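Long-range contacts in tyrosyl-tRNA synthetase (Aeropyrum pernix, PDB 2CYA), which probably catalyses the attachment of tyrosine to tRNA(Tyr) in two steps, through a tyrosyl-adenylate formed with ATP: residues A[70-75]-A[113-118]; A[212-217]-A[277-282]; A[98-103]-A[343-348]; A[82-87]-A[356-361]. All coordinates share one frame; numbering follows the deposited sequence.

Interaction 1 (A[70-75]-A[113-118]); sequences SVLEAT and RFVDAE
Arg113 holds Ser70 side-on. Its NE and NH2 both donate to Ser70 OG, each at 3.0 Å, and the hydroxyl lies close to the guanidinium plane. The arginine chain bends at chi3 (56°), and Val115 CG2 sits over the centre of one guanidinium face. Leu72 points to the same side of the sheet, its CD1 4.0 Å from Val115 CB and its side chain close to those of Tyr39 and Asp172, two predicted tyrosine-binding residues. On the opposite side Val71 and the Phe114 ring lie side by side, with Val71 CB 3.8 Å from Phe114 CD2. Glu73 crosses that ring at a slant, its carboxylate turned 49° from it. Glu73 and Asp116 cross at about a right angle.

Three backbone N-H...O bonds join the parallel strands, as in the Rossmann fold of class I synthetases, and a fourth, from Ala117 N to Glu73 O, follows just past 113-116, one of the sheet's two outermost strands within this chain. Asp116 N-caps the next helix, its OD1 taking Glu118 N at 2.7 Å.

Glu73 OE1 and Asp116 OD2 are 4.4 Å apart. A water donates to both, and Glu73 OE2 pairs with Arg99, so the repulsion between the two acids is probably offset.

Interaction 2 (A[212-217]-A[277-282]); sequences PIISSL and LEIARY
Glu278 OE1 takes the backbone N-H of Ser215 at 2.8 Å from N to O. The bond is nearly straight, 172° at the hydrogen, and meets OE1 on its syn side. Ser215 OG also lies near both carboxylate oxygens, 3.2 Å from Glu278 OE1, but these bonds are weak and their sharing is not settled. The glutamate chain is extended beyond CG, which carries its acid from the helix to the loop.

The loop follows strand 207-211 of the Rossmann fold and runs toward the KMSKS region of class I synthetases. Backbone bonds join Ile214 to Met239 of that motif and Ser216 to Val237, just before it. The helix is 275-284.

Two apolar groups lie beside the polar bond. Ile214 CD1 packs on Ile279 CG1 at 3.9 Å, the two side chains crossing at about a right angle. Leu217 CD2 reaches Ile279 CD1 at 4.1 Å, and Val330 and Leu334 of helix 323-346 also touch Ile279.

At the other end of the loop segment, the Tyr282 ring is held between Pro212 on one face and Arg281 CG, nearer the rim, on the other. An alanine here would probably open a gap between the loop and the helix, leaving Pro212 without its aromatic partner and the Arg281 chain freer to turn. The proline makes a CH-pi contact. Its CG stands 3.4 Å from the Tyr282 ring centroid, only 3° off the ring normal, and its CB lies 3.6 Å from Tyr282 CE2.

Interaction 3 (A[98-103]-A[343-348]); sequences VRRVME and GAVLGD
Arg100 and Asp348 form the salt bridge of this contact, with Arg100 NH1 3.2 Å from Asp348 OD2. The bond is fairly straight, 167° at the hydrogen. OD2 lies in the guanidinium plane, while NH1 approaches from above the carboxylate plane. The other oxygen, Asp348 OD1, caps the following helix at Met351 N, which would hold the carboxylate in place. Glu103 OE2 adds a long salt bridge to Arg100 NE, at 3.8 Å, so two acids share one positive charge.

The same NH1 makes a weak hydrogen bond to Ala344 O at 3.3 Å. This carbonyl belongs to the last turns of helix 323-346, where the helix dipole would favour a cation.

Apolar contacts lie beside the charges. The arginine chain leaves with CG anti to the backbone N (chi1 179°), and the bend at chi2 (55°) brings Arg100 CD to 3.9 Å from Ala344 CB. Val101 CG2 meets Val345 CG2 at 4.0 Å. A leucine in place of Arg100 would probably leave the Asp348 charge without its mate across the contact and Ala344 O without this donor.

The pairing joins helix 88-104 of the catalytic domain to the end of helix 323-346. Met351 of helix 349-360 packs on both Arg100 and Val345. Val101 also touches Met56 of helix 51-64, and Val345 touches Val251 in a loop.

Interaction 4 (A[82-87]-A[356-361]); sequences DKLGGD and EAIEGK
Leu84 and Ile358 make the apolar part of this contact. Leu84 CD2 lies 4.0 Å from Ile358 CG2, and the two side chains slant across each other. Both rest on helix 88-104, Leu84 on Leu90 and Ile358 on Ala94 and Ile97.

The backbone of the loop is met by the Lys361 chain. Its CE lies 3.1 Å from Leu84 O and 3.6 Å from Gly85 CA. The chain bends at chi3 (69°), which sets CE over this turn. Gly85 has positive phi, and a CB on it would run into Lys361 CE. The glycine thus lets the lysine chain lie close.

The segment 82-87 links two helices of the catalytic domain. Asp82 is the C-prime residue of the Schellman motif that closes the helix before it. Asp87 is the N-cap of helix 88-104, its OD1 making weak bonds to Asp89 N and Leu90 N. The side chain of Leu84 is about 7 Å from that of Lys241 in the KMSKS region, an inferred ATP-binding residue.

Charge plays a looser part. Asp87 OD2 and Lys361 NZ are 5.5 Å apart, too far for a salt bridge, although the opposite charges would probably still attract weakly. It is the methylene CD of Lys361 that approaches the acid, 4.0 Å from Asp87 OD2. At the far end of the loop, Asp82 pairs with Lys135 of the second subunit.

From the N terminus, strand 68-73 opens interaction 1, and the first halves of interactions 4 and 3 follow at 82-87 and 98-103. Interaction 1 then closes at 113-118, so it crosses both of them. Interaction 2 opens and closes later, at 212-217 and 277-282. Interaction 3 closes at 343-348 and interaction 4 at the last modelled residues. Interaction 2 therefore lies within the loop of 3, and 3 within that of 4. Helix 88-104 ties the parts together: Met102 packs on Phe114 of interaction 1. The two outer loops bring the C-terminal helices back to the Rossmann fold, whereas interaction 2 sits across the chain's centre from interaction 1.

Interaction 1 (A[70-75]-A[113-118])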
loop_
_atom_site.group_PDB
_atom_site.type_symbol
_atom_site.label_atom_id
_atom_site.label_comp_id
_atom_site.label_asym_id
_atom_site.label_seq_id
_atom_site.Cartn_x
_atom_site.Cartn_y
_atom_site.Cartn_z
ATOM N N SER A 70 -1.674 16.498 -17.744
ATOM C CA SER A 70 -0.711 16.450 -16.652
ATOM C C SER A 70 0.308 15.359 -16.941
ATOM O O SER A 70 0.014 14.342 -17.603
ATOM C CB SER A 70 -1.385 16.106 -15.315
ATOM O OG SER A 70 -2.375 17.040 -14.959
ATOM N N VAL A 71 1.518 15.575 -16.461
ATOM C CA VAL A 71 2.549 14.567 -16.610
ATOM C C VAL A 71 2.875 14.206 -15.157
ATOM O O VAL A 71 3.191 15.081 -14.345
ATOM C CB VAL A 71 3.834 15.096 -17.320
ATOM C CG1 VAL A 71 4.947 14.045 -17.205
ATOM C CG2 VAL A 71 3.558 15.367 -18.832
ATOM N N LEU A 72 2.750 12.933 -14.811
ATOM C CA LEU A 72 3.074 12.530 -13.442
ATOM C C LEU A 72 4.498 11.996 -13.394
ATOM O O LEU A 72 4.799 10.973 -14.002
ATOM C CB LEU A 72 2.121 11.436 -12.926
ATOM C CG LEU A 72 2.527 10.942 -11.521
ATOM C CD1 LEU A 72 2.228 12.062 -10.515
ATOM C CD2 LEU A 72 1.771 9.629 -11.123
ATOM N N GLU A 73 5.377 12.690 -12.686
ATOM C CA GLU A 73 6.750 12.215 -12.552
ATOM C C GLU A 73 6.605 11.163 -11.466
ATOM O O GLU A 73 6.587 11.488 -10.286
ATOM C CB GLU A 73 7.655 13.383 -12.130
ATOM C CG GLU A 73 7.616 14.472 -13.207
ATOM C CD GLU A 73 8.258 15.779 -12.820
ATOM O OE1 GLU A 73 8.385 16.057 -11.604
ATOM O OE2 GLU A 73 8.614 16.550 -13.750
ATOM N N ALA A 74 6.469 9.905 -11.890
ATOM C CA ALA A 74 6.240 8.772 -10.988
ATOM C C ALA A 74 7.485 8.353 -10.228
ATOM O O ALA A 74 7.980 7.232 -10.396
ATOM C CB ALA A 74 5.696 7.601 -11.782
ATOM N N THR A 75 7.971 9.256 -9.383
ATOM C CA THR A 75 9.190 9.018 -8.633
ATOM C C THR A 75 9.114 7.859 -7.654
ATOM O O THR A 75 10.073 7.098 -7.536
ATOM C CB THR A 75 9.632 10.285 -7.875
ATOM O OG1 THR A 75 8.640 10.634 -6.905
ATOM C CG2 THR A 75 9.827 11.460 -8.863
ATOM N N ARG A 113 0.685 20.411 -16.838
ATOM C CA ARG A 113 0.912 20.474 -15.405
ATOM C C ARG A 113 1.808 19.299 -14.978
ATOM O O ARG A 113 1.410 18.134 -15.041
ATOM C CB ARG A 113 -0.420 20.428 -14.655
ATOM C CG ARG A 113 -0.277 20.587 -13.146
ATOM C CD ARG A 113 -1.614 20.380 -12.414
ATOM N NE ARG A 113 -2.233 19.079 -12.701
ATOM C CZ ARG A 113 -2.692 18.244 -11.768
ATOM N NH1 ARG A 113 -2.599 18.562 -10.477
ATOM N NH2 ARG A 113 -3.269 17.101 -12.121
ATOM N N PHE A 114 3.036 19.607 -14.577
ATOM C CA PHE A 114 3.965 18.581 -14.126
ATOM C C PHE A 114 3.727 18.359 -12.642
ATOM O O PHE A 114 3.670 19.315 -11.870
ATOM C CB PHE A 114 5.416 19.001 -14.387
ATOM C CG PHE A 114 5.812 18.911 -15.834
ATOM C CD1 PHE A 114 5.573 19.970 -16.703
ATOM C CD2 PHE A 114 6.395 17.751 -16.333
ATOM C CE1 PHE A 114 5.914 19.879 -18.057
ATOM C CE2 PHE A 114 6.743 17.642 -17.687
ATOM C CZ PHE A 114 6.501 18.709 -18.545
ATOM N N VAL A 115 3.569 17.093 -12.264
ATOM C CA VAL A 115 3.281 16.699 -10.888
ATOM C C VAL A 115 4.256 15.636 -10.425
ATOM O O VAL A 115 4.433 14.612 -11.099
ATOM C CB VAL A 115 1.857 16.084 -10.787
ATOM C CG1 VAL A 115 1.432 15.921 -9.337
ATOM C CG2 VAL A 115 0.880 16.927 -11.539
ATOM N N ASP A 116 4.893 15.878 -9.290
ATOM C CA ASP A 116 5.815 14.902 -8.692
ATOM C C ASP A 116 4.934 13.962 -7.844
ATOM O O ASP A 116 4.057 14.422 -7.119
ATOM C CB ASP A 116 6.830 15.618 -7.781
ATOM C CG ASP A 116 7.878 14.670 -7.205
ATOM O OD1 ASP A 116 7.503 13.643 -6.594
ATOM O OD2 ASP A 116 9.079 14.948 -7.368
ATOM N N ALA A 117 5.141 12.654 -7.943
ATOM C CA ALA A 117 4.340 11.706 -7.164
ATOM C C ALA A 117 4.292 12.080 -5.669
ATOM O O ALA A 117 3.353 11.719 -4.958
ATOM C CB ALA A 117 4.905 10.305 -7.330
ATOM N N GLU A 118 5.305 12.802 -5.199
ATOM C CA GLU A 118 5.365 13.208 -3.799
ATOM C C GLU A 118 4.143 14.009 -3.367
ATOM O O GLU A 118 3.723 13.926 -2.211
ATOM C CB GLU A 118 6.615 14.049 -3.534
ATOM C CG GLU A 118 6.933 14.196 -2.066
ATOM C CD GLU A 118 8.248 13.542 -1.692
ATOM O OE1 GLU A 118 8.521 12.395 -2.136
ATOM O OE2 GLU A 118 9.013 14.182 -0.943
HETATM O O HOH W 1 10.138 15.166 -9.929
HETATM O O HOH W 2 9.791 13.012 -5.223
#

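Interaction 2 (A[212-217]-A[277-282])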
loop_
_atom_site.group_PDB
_atom_site.type_symbol
_atom_site.label_atom_id
_atom_site.label_comp_id
_atom_site.label_asym_id
_atom_site.label_seq_id
_atom_site.Cartn_x
_atom_site.Cartn_y
_atom_site.Cartn_z
ATOM N N PRO A 212 3.376 3.231 -29.183
ATOM C CA PRO A 212 4.315 2.145 -29.482
ATOM C C PRO A 212 5.638 2.271 -28.721
ATOM O O PRO A 212 6.094 3.365 -28.413
ATOM C CB PRO A 212 4.498 2.256 -31.002
ATOM C CG PRO A 212 4.369 3.734 -31.238
ATOM C CD PRO A 212 3.183 4.109 -30.354
ATOM N N ILE A 213 6.247 1.134 -28.427
ATOM C CA ILE A 213 7.511 1.103 -27.712
ATOM C C ILE A 213 8.587 0.692 -28.706
ATOM O O ILE A 213 8.615 -0.466 -29.130
ATOM C CB ILE A 213 7.452 0.068 -26.553
ATOM C CG1 ILE A 213 6.467 0.555 -25.481
ATOM C CG2 ILE A 213 8.844 -0.158 -25.956
ATOM C CD1 ILE A 213 6.129 -0.486 -24.432
ATOM N N ILE A 214 9.454 1.634 -29.085
ATOM C CA ILE A 214 10.541 1.356 -30.025
ATOM C C ILE A 214 11.459 0.238 -29.507
ATOM O O ILE A 214 11.891 0.256 -28.352
ATOM C CB ILE A 214 11.389 2.618 -30.285
ATOM C CG1 ILE A 214 10.595 3.603 -31.145
ATOM C CG2 ILE A 214 12.702 2.240 -30.968
ATOM C CD1 ILE A 214 11.401 4.784 -31.619
ATOM N N SER A 215 11.760 -0.723 -30.376
ATOM C CA SER A 215 12.609 -1.858 -30.019
ATOM C C SER A 215 14.089 -1.518 -29.839
ATOM O O SER A 215 14.561 -0.455 -30.234
ATOM C CB SER A 215 12.489 -2.955 -31.082
ATOM O OG SER A 215 11.139 -3.343 -31.270
ATOM N N SER A 216 14.810 -2.448 -29.229
ATOM C CA SER A 216 16.241 -2.312 -29.008
ATOM C C SER A 216 16.916 -2.319 -30.375
ATOM O O SER A 216 16.435 -2.969 -31.300
ATOM C CB SER A 216 16.752 -3.503 -28.186
ATOM O OG SER A 216 18.156 -3.448 -28.017
ATOM N N LEU A 217 18.024 -1.597 -30.509
ATOM C CA LEU A 217 18.742 -1.571 -31.779
ATOM C C LEU A 217 19.461 -2.907 -32.014
ATOM O O LEU A 217 19.809 -3.236 -33.144
ATOM C CB LEU A 217 19.774 -0.436 -31.800
ATOM C CG LEU A 217 19.316 1.013 -31.620
ATOM C CD1 LEU A 217 20.536 1.897 -31.439
ATOM C CD2 LEU A 217 18.490 1.468 -32.809
ATOM N N LEU A 277 13.151 1.119 -38.888
ATOM C CA LEU A 277 11.912 1.548 -39.518
ATOM C C LEU A 277 10.979 2.186 -38.472
ATOM O O LEU A 277 10.319 3.180 -38.754
ATOM C CB LEU A 277 11.221 0.360 -40.207
ATOM C CG LEU A 277 11.732 0.026 -41.610
ATOM C CD1 LEU A 277 10.885 -1.083 -42.232
ATOM C CD2 LEU A 277 11.642 1.279 -42.481
ATOM N N GLU A 278 10.936 1.619 -37.271
ATOM C CA GLU A 278 10.099 2.166 -36.204
ATOM C C GLU A 278 10.525 3.601 -35.913
ATOM O O GLU A 278 9.686 4.474 -35.733
ATOM C CB GLU A 278 10.239 1.343 -34.920
ATOM C CG GLU A 278 9.796 -0.103 -35.060
ATOM C CD GLU A 278 9.978 -0.896 -33.778
ATOM O OE1 GLU A 278 10.952 -0.644 -33.033
ATOM O OE2 GLU A 278 9.149 -1.788 -33.522
ATOM N N ILE A 279 11.832 3.842 -35.853
ATOM C CA ILE A 279 12.320 5.192 -35.597
ATOM C C ILE A 279 11.830 6.118 -36.713
ATOM O O ILE A 279 11.352 7.230 -36.454
ATOM C CB ILE A 279 13.852 5.221 -35.542
ATOM C CG1 ILE A 279 14.322 4.531 -34.260
ATOM C CG2 ILE A 279 14.363 6.664 -35.699
ATOM C CD1 ILE A 279 15.805 4.325 -34.169
ATOM N N ALA A 280 11.931 5.656 -37.954
ATOM C CA ALA A 280 11.495 6.476 -39.088
ATOM C C ALA A 280 10.012 6.780 -38.979
ATOM O O ALA A 280 9.580 7.923 -39.126
ATOM C CB ALA A 280 11.773 5.758 -40.405
ATOM N N ARG A 281 9.230 5.749 -38.706
ATOM C CA ARG A 281 7.794 5.917 -38.600
ATOM C C ARG A 281 7.295 6.709 -37.378
ATOM O O ARG A 281 6.507 7.647 -37.514
ATOM C CB ARG A 281 7.107 4.550 -38.600
ATOM C CG ARG A 281 5.588 4.672 -38.532
ATOM C CD ARG A 281 4.892 3.328 -38.379
ATOM N NE ARG A 281 3.450 3.500 -38.243
ATOM C CZ ARG A 281 2.592 2.512 -38.007
ATOM N NH1 ARG A 281 3.031 1.265 -37.880
ATOM N NH2 ARG A 281 1.296 2.774 -37.886
ATOM N N TYR A 282 7.755 6.328 -36.194
ATOM C CA TYR A 282 7.275 6.951 -34.968
ATOM C C TYR A 282 7.931 8.242 -34.511
ATOM O O TYR A 282 7.331 9.008 -33.763
ATOM C CB TYR A 282 7.320 5.926 -33.838
ATOM C CG TYR A 282 6.443 4.720 -34.110
ATOM C CD1 TYR A 282 5.136 4.883 -34.568
ATOM C CD2 TYR A 282 6.922 3.417 -33.924
ATOM C CE1 TYR A 282 4.323 3.786 -34.836
ATOM C CE2 TYR A 282 6.117 2.316 -34.197
ATOM C CZ TYR A 282 4.813 2.515 -34.648
ATOM O OH TYR A 282 3.967 1.446 -34.858
#

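Interaction 3 (A[98-103]-A[343-348])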
loop_
_atom_site.group_PDB
_atom_site.type_symbol
_atom_site.label_atom_id
_atom_site.label_comp_id
_atom_site.label_asym_id
_atom_site.label_seq_id
_atom_site.Cartn_x
_atom_site.Cartn_y
_atom_site.Cartn_z
ATOM N N VAL A 98 13.802 15.514 -18.298
ATOM C CA VAL A 98 12.664 15.195 -19.144
ATOM C C VAL A 98 11.865 16.470 -19.454
ATOM O O VAL A 98 11.447 16.667 -20.596
ATOM C CB VAL A 98 11.765 14.114 -18.464
ATOM C CG1 VAL A 98 10.371 14.057 -19.115
ATOM C CG2 VAL A 98 12.472 12.738 -18.576
ATOM N N ARG A 99 11.655 17.343 -18.464
ATOM C CA ARG A 99 10.900 18.568 -18.743
ATOM C C ARG A 99 11.597 19.417 -19.800
ATOM O O ARG A 99 10.944 19.989 -20.679
ATOM C CB ARG A 99 10.707 19.428 -17.492
ATOM C CG ARG A 99 9.628 18.939 -16.570
ATOM C CD ARG A 99 9.406 19.882 -15.398
ATOM N NE ARG A 99 9.569 19.152 -14.142
ATOM C CZ ARG A 99 10.503 19.409 -13.229
ATOM N NH1 ARG A 99 11.373 20.399 -13.408
ATOM N NH2 ARG A 99 10.596 18.642 -12.152
ATOM N N ARG A 100 12.919 19.501 -19.695
ATOM C CA ARG A 100 13.699 20.295 -20.634
ATOM C C ARG A 100 13.668 19.670 -22.012
ATOM O O ARG A 100 13.599 20.373 -23.017
ATOM C CB ARG A 100 15.149 20.421 -20.154
ATOM C CG ARG A 100 16.061 21.222 -21.082
ATOM C CD ARG A 100 15.518 22.610 -21.355
ATOM N NE ARG A 100 15.262 23.339 -20.117
ATOM C CZ ARG A 100 16.210 23.753 -19.289
ATOM N NH1 ARG A 100 17.486 23.515 -19.573
ATOM N NH2 ARG A 100 15.883 24.383 -18.165
ATOM N N VAL A 101 13.732 18.346 -22.054
ATOM C CA VAL A 101 13.701 17.630 -23.317
ATOM C C VAL A 101 12.352 17.844 -23.992
ATOM O O VAL A 101 12.290 18.083 -25.201
ATOM C CB VAL A 101 13.905 16.117 -23.109
ATOM C CG1 VAL A 101 13.547 15.365 -24.402
ATOM C CG2 VAL A 101 15.367 15.824 -22.697
ATOM N N MET A 102 11.269 17.754 -23.220
ATOM C CA MET A 102 9.942 17.929 -23.792
ATOM C C MET A 102 9.768 19.303 -24.427
ATOM O O MET A 102 9.209 19.419 -25.511
ATOM C CB MET A 102 8.850 17.694 -22.738
ATOM C CG MET A 102 8.691 16.227 -22.369
ATOM S SD MET A 102 7.512 15.967 -21.039
ATOM C CE MET A 102 5.904 16.255 -21.900
ATOM N N GLU A 103 10.247 20.333 -23.743
ATOM C CA GLU A 103 10.159 21.697 -24.233
ATOM C C GLU A 103 10.960 21.835 -25.522
ATOM O O GLU A 103 10.441 22.278 -26.551
ATOM C CB GLU A 103 10.704 22.659 -23.169
ATOM C CG GLU A 103 11.009 24.068 -23.677
ATOM C CD GLU A 103 11.350 25.040 -22.545
ATOM O OE1 GLU A 103 10.480 25.845 -22.177
ATOM O OE2 GLU A 103 12.479 24.992 -22.016
ATOM N N GLY A 343 21.355 20.196 -27.183
ATOM C CA GLY A 343 21.818 21.531 -26.848
ATOM C C GLY A 343 21.143 22.136 -25.625
ATOM O O GLY A 343 21.814 22.693 -24.751
ATOM N N ALA A 344 19.818 22.030 -25.559
ATOM C CA ALA A 344 19.063 22.566 -24.427
ATOM C C ALA A 344 19.469 21.904 -23.119
ATOM O O ALA A 344 19.428 22.524 -22.061
ATOM C CB ALA A 344 17.566 22.376 -24.656
ATOM N N VAL A 345 19.853 20.639 -23.182
ATOM C CA VAL A 345 20.262 19.922 -21.985
ATOM C C VAL A 345 21.713 20.207 -21.603
ATOM O O VAL A 345 21.993 20.627 -20.480
ATOM C CB VAL A 345 20.115 18.406 -22.173
ATOM C CG1 VAL A 345 20.658 17.664 -20.942
ATOM C CG2 VAL A 345 18.648 18.065 -22.417
ATOM N N LEU A 346 22.638 19.986 -22.533
ATOM C CA LEU A 346 24.048 20.192 -22.239
ATOM C C LEU A 346 24.421 21.656 -22.080
ATOM O O LEU A 346 25.370 21.970 -21.374
ATOM C CB LEU A 346 24.928 19.550 -23.323
ATOM C CG LEU A 346 24.765 18.040 -23.536
ATOM C CD1 LEU A 346 25.780 17.560 -24.560
ATOM C CD2 LEU A 346 24.976 17.291 -22.215
ATOM N N GLY A 347 23.679 22.542 -22.738
ATOM C CA GLY A 347 23.963 23.964 -22.650
ATOM C C GLY A 347 23.495 24.623 -21.361
ATOM O O GLY A 347 23.625 25.832 -21.200
ATOM N N ASP A 348 22.924 23.829 -20.457
ATOM C CA ASP A 348 22.454 24.324 -19.167
ATOM C C ASP A 348 23.360 23.665 -18.137
ATOM O O ASP A 348 23.206 22.485 -17.841
ATOM C CB ASP A 348 21.009 23.898 -18.928
ATOM C CG ASP A 348 20.514 24.241 -17.522
ATOM O OD1 ASP A 348 21.224 23.956 -16.532
ATOM O OD2 ASP A 348 19.399 24.783 -17.409
#

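Interaction 4 (A[82-87]-A[356-361])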
loop_
_atom_site.group_PDB
_atom_site.type_symbol
_atom_site.label_atom_id
_atom_site.label_comp_id
_atom_site.label_asym_id
_atom_site.label_seq_id
_atom_site.Cartn_x
_atom_site.Cartn_y
_atom_site.Cartn_z
ATOM N N ASP A 82 13.554 0.231 -8.017
ATOM C CA ASP A 82 14.971 0.466 -7.761
ATOM C C ASP A 82 15.765 1.184 -8.859
ATOM O O ASP A 82 16.985 0.992 -8.977
ATOM C CB ASP A 82 15.659 -0.859 -7.428
ATOM C CG ASP A 82 15.113 -1.486 -6.163
ATOM O OD1 ASP A 82 15.127 -0.803 -5.111
ATOM O OD2 ASP A 82 14.665 -2.653 -6.230
ATOM N N LYS A 83 15.093 2.013 -9.656
ATOM C CA LYS A 83 15.788 2.741 -10.708
ATOM C C LYS A 83 16.810 3.672 -10.069
ATOM O O LYS A 83 16.561 4.223 -9.003
ATOM C CB LYS A 83 14.789 3.549 -11.552
ATOM C CG LYS A 83 13.803 2.679 -12.316
ATOM C CD LYS A 83 14.540 1.665 -13.184
ATOM C CE LYS A 83 13.588 0.667 -13.805
ATOM N NZ LYS A 83 12.428 1.361 -14.463
ATOM N N LEU A 84 17.961 3.843 -10.719
ATOM C CA LEU A 84 19.017 4.711 -10.203
ATOM C C LEU A 84 19.337 4.389 -8.732
ATOM O O LEU A 84 19.598 5.274 -7.911
ATOM C CB LEU A 84 18.608 6.185 -10.381
ATOM C CG LEU A 84 18.376 6.580 -11.858
ATOM C CD1 LEU A 84 17.772 7.980 -11.956
ATOM C CD2 LEU A 84 19.699 6.515 -12.626
ATOM N N GLY A 85 19.311 3.097 -8.418
ATOM C CA GLY A 85 19.601 2.638 -7.073
ATOM C C GLY A 85 18.679 3.186 -6.004
ATOM O O GLY A 85 19.047 3.212 -4.835
ATOM N N GLY A 86 17.487 3.625 -6.392
ATOM C CA GLY A 86 16.557 4.164 -5.415
ATOM C C GLY A 86 16.968 5.526 -4.889
ATOM O O GLY A 86 16.414 6.013 -3.903
ATOM N N ASP A 87 17.936 6.147 -5.552
ATOM C CA ASP A 87 18.418 7.467 -5.152
ATOM C C ASP A 87 17.391 8.494 -5.632
ATOM O O ASP A 87 17.384 8.879 -6.797
ATOM C CB ASP A 87 19.780 7.733 -5.812
ATOM C CG ASP A 87 20.464 8.979 -5.281
ATOM O OD1 ASP A 87 19.789 10.023 -5.087
ATOM O OD2 ASP A 87 21.701 8.910 -5.078
ATOM N N GLU A 356 25.414 14.358 -15.318
ATOM C CA GLU A 356 26.623 13.642 -14.929
ATOM C C GLU A 356 26.410 12.852 -13.630
ATOM O O GLU A 356 26.871 11.719 -13.503
ATOM C CB GLU A 356 27.795 14.644 -14.849
ATOM C CG GLU A 356 27.910 15.451 -16.170
ATOM C CD GLU A 356 29.131 16.354 -16.285
ATOM O OE1 GLU A 356 29.367 17.180 -15.376
ATOM O OE2 GLU A 356 29.841 16.244 -17.315
ATOM N N ALA A 357 25.689 13.422 -12.677
ATOM C CA ALA A 357 25.417 12.684 -11.446
ATOM C C ALA A 357 24.661 11.420 -11.850
ATOM O O ALA A 357 25.004 10.313 -11.425
ATOM C CB ALA A 357 24.576 13.525 -10.484
ATOM N N ILE A 358 23.647 11.579 -12.702
ATOM C CA ILE A 358 22.860 10.436 -13.153
ATOM C C ILE A 358 23.707 9.365 -13.835
ATOM O O ILE A 358 23.551 8.173 -13.567
ATOM C CB ILE A 358 21.748 10.853 -14.144
ATOM C CG1 ILE A 358 20.711 11.726 -13.440
ATOM C CG2 ILE A 358 21.083 9.608 -14.733
ATOM C CD1 ILE A 358 19.584 12.149 -14.336
ATOM N N GLU A 359 24.590 9.779 -14.733
ATOM C CA GLU A 359 25.417 8.808 -15.434
ATOM C C GLU A 359 26.454 8.217 -14.477
ATOM O O GLU A 359 27.144 7.253 -14.806
ATOM C CB GLU A 359 26.081 9.463 -16.655
ATOM C CG GLU A 359 25.075 10.054 -17.647
ATOM C CD GLU A 359 25.728 10.672 -18.885
ATOM O OE1 GLU A 359 26.778 11.339 -18.752
ATOM O OE2 GLU A 359 25.174 10.507 -19.997
ATOM N N GLY A 360 26.543 8.791 -13.279
ATOM C CA GLY A 360 27.473 8.286 -12.284
ATOM C C GLY A 360 27.033 6.920 -11.768
ATOM O O GLY A 360 27.810 5.958 -11.801
ATOM N N LYS A 361 25.787 6.832 -11.294
ATOM C CA LYS A 361 25.244 5.576 -10.777
ATOM C C LYS A 361 24.938 4.595 -11.902
ATOM O O LYS A 361 25.480 3.466 -11.850
ATOM C CB LYS A 361 23.969 5.816 -9.949
ATOM C CG LYS A 361 24.229 6.210 -8.491
ATOM C CD LYS A 361 22.974 6.088 -7.612
ATOM C CE LYS A 361 22.548 4.639 -7.381
ATOM N NZ LYS A 361 23.497 3.866 -6.520
#